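Local coordinates for protein citrate synthase (Metallosphaera sedula, PDB 6ABW) that probably catalyses the condensation of acetyl-CoA with oxaloacetate and water to give citrate and CoA, a step of the tricarboxylic acid cycle, at residues Q90-I95 with P155-P160; V105-T110 with R148-K153. All blocks are in the same frame, centred on the assembly; numbering follows the deposited sequence.

Contact 1: Q90-I95 with P155-P160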
ATOM      1  N   GLN A  90      14.001  14.167   8.722  1.00 19.79           N
ATOM      2  CA  GLN A  90      13.830  12.767   9.031  1.00 20.35           C
ATOM      3  C   GLN A  90      13.422  11.977   7.779  1.00 21.33           C
ATOM      4  O   GLN A  90      13.827  10.828   7.635  1.00 19.21           O
ATOM      5  CB  GLN A  90      12.808  12.578  10.137  1.00 23.28           C
ATOM      6  CG  GLN A  90      13.262  13.068  11.499  1.00 26.29           C
ATOM      7  CD  GLN A  90      13.219  14.570  11.712  1.00 32.76           C
ATOM      8  OE1 GLN A  90      12.565  15.338  10.972  1.00 29.12           O
ATOM      9  NE2 GLN A  90      13.940  15.004  12.719  1.00 39.79           N
ATOM     10  N   VAL A  91      12.637  12.593   6.872  1.00 17.79           N
ATOM     11  CA  VAL A  91      12.249  11.901   5.638  1.00 17.17           C
ATOM     12  C   VAL A  91      13.492  11.680   4.758  1.00 15.96           C
ATOM     13  O   VAL A  91      13.707  10.583   4.203  1.00 15.00           O
ATOM     14  CB  VAL A  91      11.186  12.681   4.864  1.00 16.26           C
ATOM     15  CG1 VAL A  91      10.823  11.951   3.596  1.00 17.70           C
ATOM     16  CG2 VAL A  91       9.947  12.785   5.712  1.00 19.23           C
ATOM     17  N   ILE A  92      14.314  12.737   4.630  1.00 14.34           N
ATOM     18  CA  ILE A  92      15.533  12.663   3.884  1.00 16.91           C
ATOM     19  C   ILE A  92      16.466  11.615   4.502  1.00 16.54           C
ATOM     20  O   ILE A  92      17.041  10.779   3.789  1.00 16.51           O
ATOM     21  CB  ILE A  92      16.241  14.053   3.775  1.00 18.16           C
ATOM     22  CG1 ILE A  92      15.370  15.125   3.129  1.00 20.81           C
ATOM     23  CG2 ILE A  92      17.617  13.917   3.122  1.00 21.44           C
ATOM     24  CD1 ILE A  92      14.703  14.692   1.864  1.00 22.82           C
ATOM     25  N   ASP A  93      16.602  11.627   5.833  1.00 18.21           N
ATOM     26  CA  ASP A  93      17.490  10.685   6.535  1.00 19.07           C
ATOM     27  C   ASP A  93      17.074   9.261   6.224  1.00 18.24           C
ATOM     28  O   ASP A  93      17.913   8.354   6.059  1.00 18.16           O
ATOM     29  CB  ASP A  93      17.430  10.864   8.061  1.00 21.78           C
ATOM     30  CG  ASP A  93      18.006  12.210   8.573  1.00 29.67           C
ATOM     31  OD1 ASP A  93      18.630  12.965   7.783  1.00 32.05           O
ATOM     32  OD2 ASP A  93      17.775  12.499   9.803  1.00 29.69           O
ATOM     33  N   MET A  94      15.784   9.038   6.142  1.00 16.50           N
ATOM     34  CA  MET A  94      15.310   7.690   5.874  1.00 17.82           C
ATOM     35  C   MET A  94      15.679   7.195   4.516  1.00 15.77           C
ATOM     36  O   MET A  94      16.127   6.049   4.362  1.00 16.57           O
ATOM     37  CB  MET A  94      13.800   7.615   5.997  1.00 21.33           C
ATOM     38  CG  MET A  94      13.399   7.765   7.463  1.00 26.15           C
ATOM     39  SD  MET A  94      11.610   7.616   7.794  1.00 33.91           S
ATOM     40  CE  MET A  94      11.159   6.570   6.433  1.00 34.82           C
ATOM     41  N   ILE A  95      15.551   8.057   3.513  1.00 15.21           N
ATOM     42  CA  ILE A  95      15.961   7.706   2.181  1.00 15.47           C
ATOM     43  C   ILE A  95      17.466   7.298   2.151  1.00 15.50           C
ATOM     44  O   ILE A  95      17.864   6.301   1.497  1.00 15.82           O
ATOM     45  CB  ILE A  95      15.675   8.860   1.179  1.00 16.85           C
ATOM     46  CG1 ILE A  95      14.172   9.063   0.966  1.00 15.55           C
ATOM     47  CG2 ILE A  95      16.365   8.595  -0.169  1.00 18.23           C
ATOM     48  CD1 ILE A  95      13.874  10.462   0.412  1.00 14.99           C
ATOM     49  N   PRO A 155      22.175  15.490  -0.031  1.00 17.62           N
ATOM     50  CA  PRO A 155      20.770  15.819  -0.382  1.00 18.09           C
ATOM     51  C   PRO A 155      20.570  17.182  -1.047  1.00 19.41           C
ATOM     52  O   PRO A 155      21.398  18.105  -0.888  1.00 17.63           O
ATOM     53  CB  PRO A 155      20.019  15.787   0.952  1.00 20.89           C
ATOM     54  CG  PRO A 155      20.953  15.221   1.936  1.00 21.47           C
ATOM     55  CD  PRO A 155      22.313  15.113   1.374  1.00 20.06           C
ATOM     56  N   ALA A 156      19.453  17.348  -1.725  1.00 17.57           N
ATOM     57  CA  ALA A 156      19.085  18.665  -2.269  1.00 18.11           C
ATOM     58  C   ALA A 156      17.580  18.778  -2.311  1.00 20.94           C
ATOM     59  O   ALA A 156      16.920  17.900  -2.889  1.00 20.63           O
ATOM     60  CB  ALA A 156      19.593  18.824  -3.687  1.00 17.61           C
ATOM     61  N   ILE A 157      17.060  19.889  -1.849  1.00 18.70           N
ATOM     62  CA  ILE A 157      15.605  20.169  -1.883  1.00 20.65           C
ATOM     63  C   ILE A 157      15.300  21.056  -3.055  1.00 20.11           C
ATOM     64  O   ILE A 157      15.971  22.112  -3.244  1.00 19.56           O
ATOM     65  CB  ILE A 157      15.186  20.895  -0.578  1.00 24.73           C
ATOM     66  CG1 ILE A 157      15.689  20.127   0.671  1.00 24.81           C
ATOM     67  CG2 ILE A 157      13.655  21.156  -0.535  1.00 22.94           C
ATOM     68  CD1 ILE A 157      15.124  18.720   0.818  1.00 23.77           C
ATOM     69  N   PRO A 158      14.291  20.686  -3.883  1.00 17.02           N
ATOM     70  CA  PRO A 158      13.882  21.630  -4.935  1.00 16.85           C
ATOM     71  C   PRO A 158      13.546  23.018  -4.419  1.00 19.03           C
ATOM     72  O   PRO A 158      12.965  23.172  -3.345  1.00 17.65           O
ATOM     73  CB  PRO A 158      12.697  20.994  -5.559  1.00 15.85           C
ATOM     74  CG  PRO A 158      12.831  19.481  -5.200  1.00 16.34           C
ATOM     75  CD  PRO A 158      13.415  19.509  -3.833  1.00 17.17           C
ATOM     76  N   GLU A 159      13.928  24.000  -5.207  1.00 19.61           N
ATOM     77  CA  GLU A 159      13.657  25.406  -4.896  1.00 22.96           C
ATOM     78  C   GLU A 159      12.866  26.032  -5.994  1.00 23.40           C
ATOM     79  O   GLU A 159      12.913  25.562  -7.149  1.00 20.13           O
ATOM     80  CB  GLU A 159      14.960  26.153  -4.762  1.00 25.17           C
ATOM     81  CG  GLU A 159      15.820  25.477  -3.760  1.00 29.19           C
ATOM     82  CD  GLU A 159      16.974  26.310  -3.313  1.00 37.13           C
ATOM     83  OE1 GLU A 159      17.701  26.877  -4.170  1.00 47.82           O
ATOM     84  OE2 GLU A 159      17.156  26.350  -2.095  1.00 41.47           O
ATOM     85  N   PRO A 160      12.154  27.125  -5.674  1.00 23.08           N
ATOM     86  CA  PRO A 160      11.405  27.838  -6.685  1.00 22.88           C
ATOM     87  C   PRO A 160      12.216  28.162  -7.919  1.00 23.29           C
ATOM     88  O   PRO A 160      13.421  28.400  -7.860  1.00 22.32           O
ATOM     89  CB  PRO A 160      11.017  29.124  -5.980  1.00 28.09           C
ATOM     90  CG  PRO A 160      11.024  28.758  -4.557  1.00 28.16           C
ATOM     91  CD  PRO A 160      12.254  27.933  -4.443  1.00 24.13           C
TER

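Contact 2: V105-T110 with R148-K153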
ATOM      1  N   VAL A 105      11.789   2.517  -6.463  1.00  9.76           N
ATOM      2  CA  VAL A 105      10.391   2.637  -6.167  1.00 11.07           C
ATOM      3  C   VAL A 105      10.123   2.281  -4.684  1.00  9.89           C
ATOM      4  O   VAL A 105       9.300   2.927  -4.027  1.00  9.54           O
ATOM      5  CB  VAL A 105       9.561   1.783  -7.147  1.00 11.19           C
ATOM      6  CG1 VAL A 105       8.064   1.716  -6.713  1.00 12.44           C
ATOM      7  CG2 VAL A 105       9.717   2.389  -8.514  1.00 12.61           C
ATOM      8  N   GLY A 106      10.875   1.310  -4.142  1.00 10.51           N
ATOM      9  CA  GLY A 106      10.834   0.911  -2.741  1.00  9.99           C
ATOM     10  C   GLY A 106      11.291   2.034  -1.808  1.00  9.51           C
ATOM     11  O   GLY A 106      10.713   2.271  -0.734  1.00  8.62           O
ATOM     12  N   MET A 107      12.336   2.734  -2.212  1.00  9.22           N
ATOM     13  CA  MET A 107      12.757   3.892  -1.459  1.00  9.42           C
ATOM     14  C   MET A 107      11.674   4.986  -1.453  1.00  9.05           C
ATOM     15  O   MET A 107      11.401   5.625  -0.431  1.00 10.07           O
ATOM     16  CB  MET A 107      14.071   4.403  -2.047  1.00 10.88           C
ATOM     17  CG  MET A 107      15.166   3.375  -1.967  1.00 12.16           C
ATOM     18  SD  MET A 107      16.733   3.931  -2.714  1.00 16.25           S
ATOM     19  CE  MET A 107      17.077   5.249  -1.684  1.00 16.14           C
ATOM     20  N   MET A 108      11.041   5.228  -2.597  1.00  8.54           N
ATOM     21  CA  MET A 108       9.907   6.119  -2.644  1.00  9.56           C
ATOM     22  C   MET A 108       8.782   5.672  -1.715  1.00  9.21           C
ATOM     23  O   MET A 108       8.157   6.492  -1.081  1.00  9.27           O
ATOM     24  CB  MET A 108       9.341   6.247  -4.070  1.00  9.59           C
ATOM     25  CG  MET A 108      10.237   6.832  -5.109  1.00 11.74           C
ATOM     26  SD  MET A 108       9.304   6.999  -6.687  1.00 13.46           S
ATOM     27  CE  MET A 108       7.983   7.977  -6.352  1.00 11.40           C
ATOM     28  N   GLU A 109       8.443   4.395  -1.709  1.00 10.39           N
ATOM     29  CA  GLU A 109       7.410   3.827  -0.891  1.00  9.88           C
ATOM     30  C   GLU A 109       7.687   4.154   0.592  1.00 10.03           C
ATOM     31  O   GLU A 109       6.760   4.602   1.337  1.00 10.77           O
ATOM     32  CB  GLU A 109       7.330   2.308  -1.148  1.00 11.66           C
ATOM     33  CG  GLU A 109       6.262   1.549  -0.431  1.00 12.62           C
ATOM     34  CD  GLU A 109       6.566   0.059  -0.306  1.00 16.33           C
ATOM     35  OE1 GLU A 109       7.613  -0.305   0.287  1.00 19.79           O
ATOM     36  OE2 GLU A 109       5.753  -0.771  -0.676  1.00 16.61           O
ATOM     37  N   THR A 110       8.940   4.035   1.005  1.00  8.93           N
ATOM     38  CA  THR A 110       9.317   4.256   2.375  1.00  8.81           C
ATOM     39  C   THR A 110       9.187   5.738   2.730  1.00  8.47           C
ATOM     40  O   THR A 110       8.612   6.114   3.745  1.00  7.97           O
ATOM     41  CB  THR A 110      10.719   3.723   2.631  1.00  9.83           C
ATOM     42  OG1 THR A 110      10.760   2.337   2.290  1.00  9.61           O
ATOM     43  CG2 THR A 110      11.092   3.857   4.098  1.00 10.86           C
ATOM     44  N   ARG A 148      19.817  10.885  -5.638  1.00 11.47           N
ATOM     45  CA  ARG A 148      21.034  11.387  -5.035  1.00 12.77           C
ATOM     46  C   ARG A 148      21.604  10.435  -3.950  1.00 12.84           C
ATOM     47  O   ARG A 148      22.807  10.164  -3.878  1.00 13.98           O
ATOM     48  CB  ARG A 148      20.805  12.798  -4.573  1.00 14.42           C
ATOM     49  CG  ARG A 148      20.700  13.762  -5.751  1.00 14.31           C
ATOM     50  CD  ARG A 148      20.376  15.164  -5.280  1.00 16.56           C
ATOM     51  NE  ARG A 148      21.540  15.818  -4.682  1.00 17.41           N
ATOM     52  CZ  ARG A 148      22.512  16.427  -5.367  1.00 20.75           C
ATOM     53  NH1 ARG A 148      23.530  16.920  -4.701  1.00 21.98           N
ATOM     54  NH2 ARG A 148      22.538  16.465  -6.706  1.00 23.85           N
ATOM     55  N   ALA A 149      20.736   9.841  -3.148  1.00 12.24           N
ATOM     56  CA  ALA A 149      21.140   8.754  -2.277  1.00 12.18           C
ATOM     57  C   ALA A 149      21.795   7.589  -2.951  1.00 12.32           C
ATOM     58  O   ALA A 149      22.845   7.088  -2.509  1.00 12.31           O
ATOM     59  CB  ALA A 149      20.024   8.289  -1.390  1.00 11.22           C
ATOM     60  N   LYS A 150      21.185   7.129  -4.035  1.00 12.20           N
ATOM     61  CA  LYS A 150      21.713   5.978  -4.743  1.00 12.93           C
ATOM     62  C   LYS A 150      23.084   6.306  -5.394  1.00 14.96           C
ATOM     63  O   LYS A 150      23.948   5.433  -5.454  1.00 16.42           O
ATOM     64  CB  LYS A 150      20.702   5.445  -5.745  1.00 12.52           C
ATOM     65  CG  LYS A 150      19.548   4.723  -5.072  1.00 12.62           C
ATOM     66  CD  LYS A 150      18.496   4.240  -6.089  1.00 13.03           C
ATOM     67  CE  LYS A 150      18.925   3.017  -6.890  1.00 13.10           C
ATOM     68  NZ  LYS A 150      19.347   1.792  -6.145  1.00 14.36           N
ATOM     69  N   GLU A 151      23.276   7.536  -5.777  1.00 14.78           N
ATOM     70  CA  GLU A 151      24.499   8.012  -6.373  1.00 18.58           C
ATOM     71  C   GLU A 151      25.549   8.418  -5.290  1.00 21.47           C
ATOM     72  O   GLU A 151      26.691   8.666  -5.643  1.00 23.08           O
ATOM     73  CB  GLU A 151      24.212   9.199  -7.255  1.00 22.01           C
ATOM     74  CG  GLU A 151      23.399   9.014  -8.527  1.00 26.88           C
ATOM     75  CD  GLU A 151      24.094   8.282  -9.685  1.00 41.44           C
ATOM     76  OE1 GLU A 151      24.321   7.015  -9.615  1.00 44.27           O
ATOM     77  OE2 GLU A 151      24.329   8.982 -10.723  1.00 54.47           O
ATOM     78  N   GLY A 152      25.172   8.501  -4.013  1.00 19.36           N
ATOM     79  CA  GLY A 152      26.082   8.851  -2.905  1.00 22.81           C
ATOM     80  C   GLY A 152      26.399  10.327  -2.906  1.00 24.29           C
ATOM     81  O   GLY A 152      27.476  10.703  -2.513  1.00 23.47           O
ATOM     82  N   LYS A 153      25.457  11.177  -3.339  1.00 19.98           N
ATOM     83  CA  LYS A 153      25.618  12.640  -3.287  1.00 21.84           C
ATOM     84  C   LYS A 153      24.869  13.231  -2.112  1.00 22.60           C
ATOM     85  O   LYS A 153      23.907  12.654  -1.590  1.00 21.92           O
ATOM     86  CB  LYS A 153      25.035  13.294  -4.522  1.00 23.02           C
ATOM     87  CG  LYS A 153      25.757  12.981  -5.824  1.00 30.65           C
ATOM     88  CD  LYS A 153      24.990  13.716  -6.936  1.00 35.09           C
ATOM     89  CE  LYS A 153      25.780  13.999  -8.190  1.00 42.04           C
ATOM     90  NZ  LYS A 153      26.393  12.739  -8.656  1.00 46.71           N
TER

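Contact 1: Q90-I95 with P155-P160
Ile92, on helix 89-97, meets Pro155 and Ile157 of the loop that follows helix 128-151, and every touch between the two segments passes through this one branched side chain. Before it, Gln90 and Val91 turn to other parts of the dimer: Gln90 packs on Ser97 of the second subunit and the branched, apolar Val91 on Ile118 of helix 104-119. Ile92 itself faces the loop, with one branch for each partner. With chi1 at -58°, its CG2 methyl stands anti to the backbone N and rests on the proline ring, 3.7 Å from CB of Pro155 and 3.8 Å from CG of Pro155. Its other branch, CG1, lies beside the backbone N and carries CD1 to a looser contact, 4.2 Å from CD1 of Ile157. Isoleucine suits the place because its beta-branching splits the chain into two arms.

The setting is that of the mostly helical, dimeric citrate synthase fold, here a helix touched at one residue, Ile92, by the irregular connection between helices 128-151 and 164-173. Pro155 suits such a connection: its ring offers a rigid apolar surface and its nitrogen has no hydrogen to be satisfied. The bend at chi2 (-62°) turns CD1 of Ile157 toward the helix, while the carbonyl of Ala156, between the two, accepts a hydrogen bond from Asn145 ND2 of helix 128-151. Further along helix 89-97, Met94 reaches its counterpart Met94 of the second subunit, a flexible chain at the subunit interface.

Contact 2: V105-T110 with R148-K153
A turn of helix 104-119 faces the last turn of helix 128-151 without backbone contact, the nearest CA atoms, those of Met107 and Ala149, being 9.7 Å apart. The long, unbranched side chain of Met107 spans much of this distance. Its CG is anti to the carbonyl carbon and chi2 is extended at 178°, so the sulfur is carried well out from helix 104-119 before the bend at chi3 (63°) swings the terminal methyl toward Ala149, bringing CE of Met107 to 4.2 Å from CB of Ala149. SD comes against the aliphatic part of Lys150, 3.8 Å from both CG and CD of that residue, and the two chains lie obliquely to each other. A small alanine leaves room for the incoming methionine, and lysine can serve here because its methylenes provide the apolar surface while its charged end goes to other partners: NZ is hydrogen-bonded to Ser102 O, and a cation-pi interaction joins Lys150 to Tyr340.

Within helix 104-119, Gly106 O is gripped twice, by Thr110 N and by Thr110 OG1 at 3.0 Å, the two donors coming from opposite faces of the carbonyl plane; the threonine hydroxyl is thus satisfied in a buried setting by its own helix. The other helix finishes in a Schellman motif, with Gly152 N bonded to Ala149 O and Lys153 N to Arg148 O. The positive phi of Gly152, 75°, is easily adopted without a side chain.

Helix 89-97 packs against both partners, with Ile95 on Met107 and Tyr96 on Ala149, while helices 214-225 and 342-365 meet helix 104-119 through Met108.

From the N terminus the chain passes through 90-95 on helix 89-97, then through 105-110 on the next helix, 104-119. It returns along helix 128-151, whose end supplies 148-153 and closes the inner loop, contact 2, across 37 intervening residues. Only then does it reach 155-160, which closes the outer loop, contact 1, across 59 residues; contact 2 is therefore nested within contact 1. Their centres are 11 Å apart and they touch, Ile95 CG2 of one lying 3.9 Å from Ala149 CB of the other. Together they tie helix 89-97 and helix 104-119, both in contact with the second subunit, to the end of helix 128-151 and the loop beyond it.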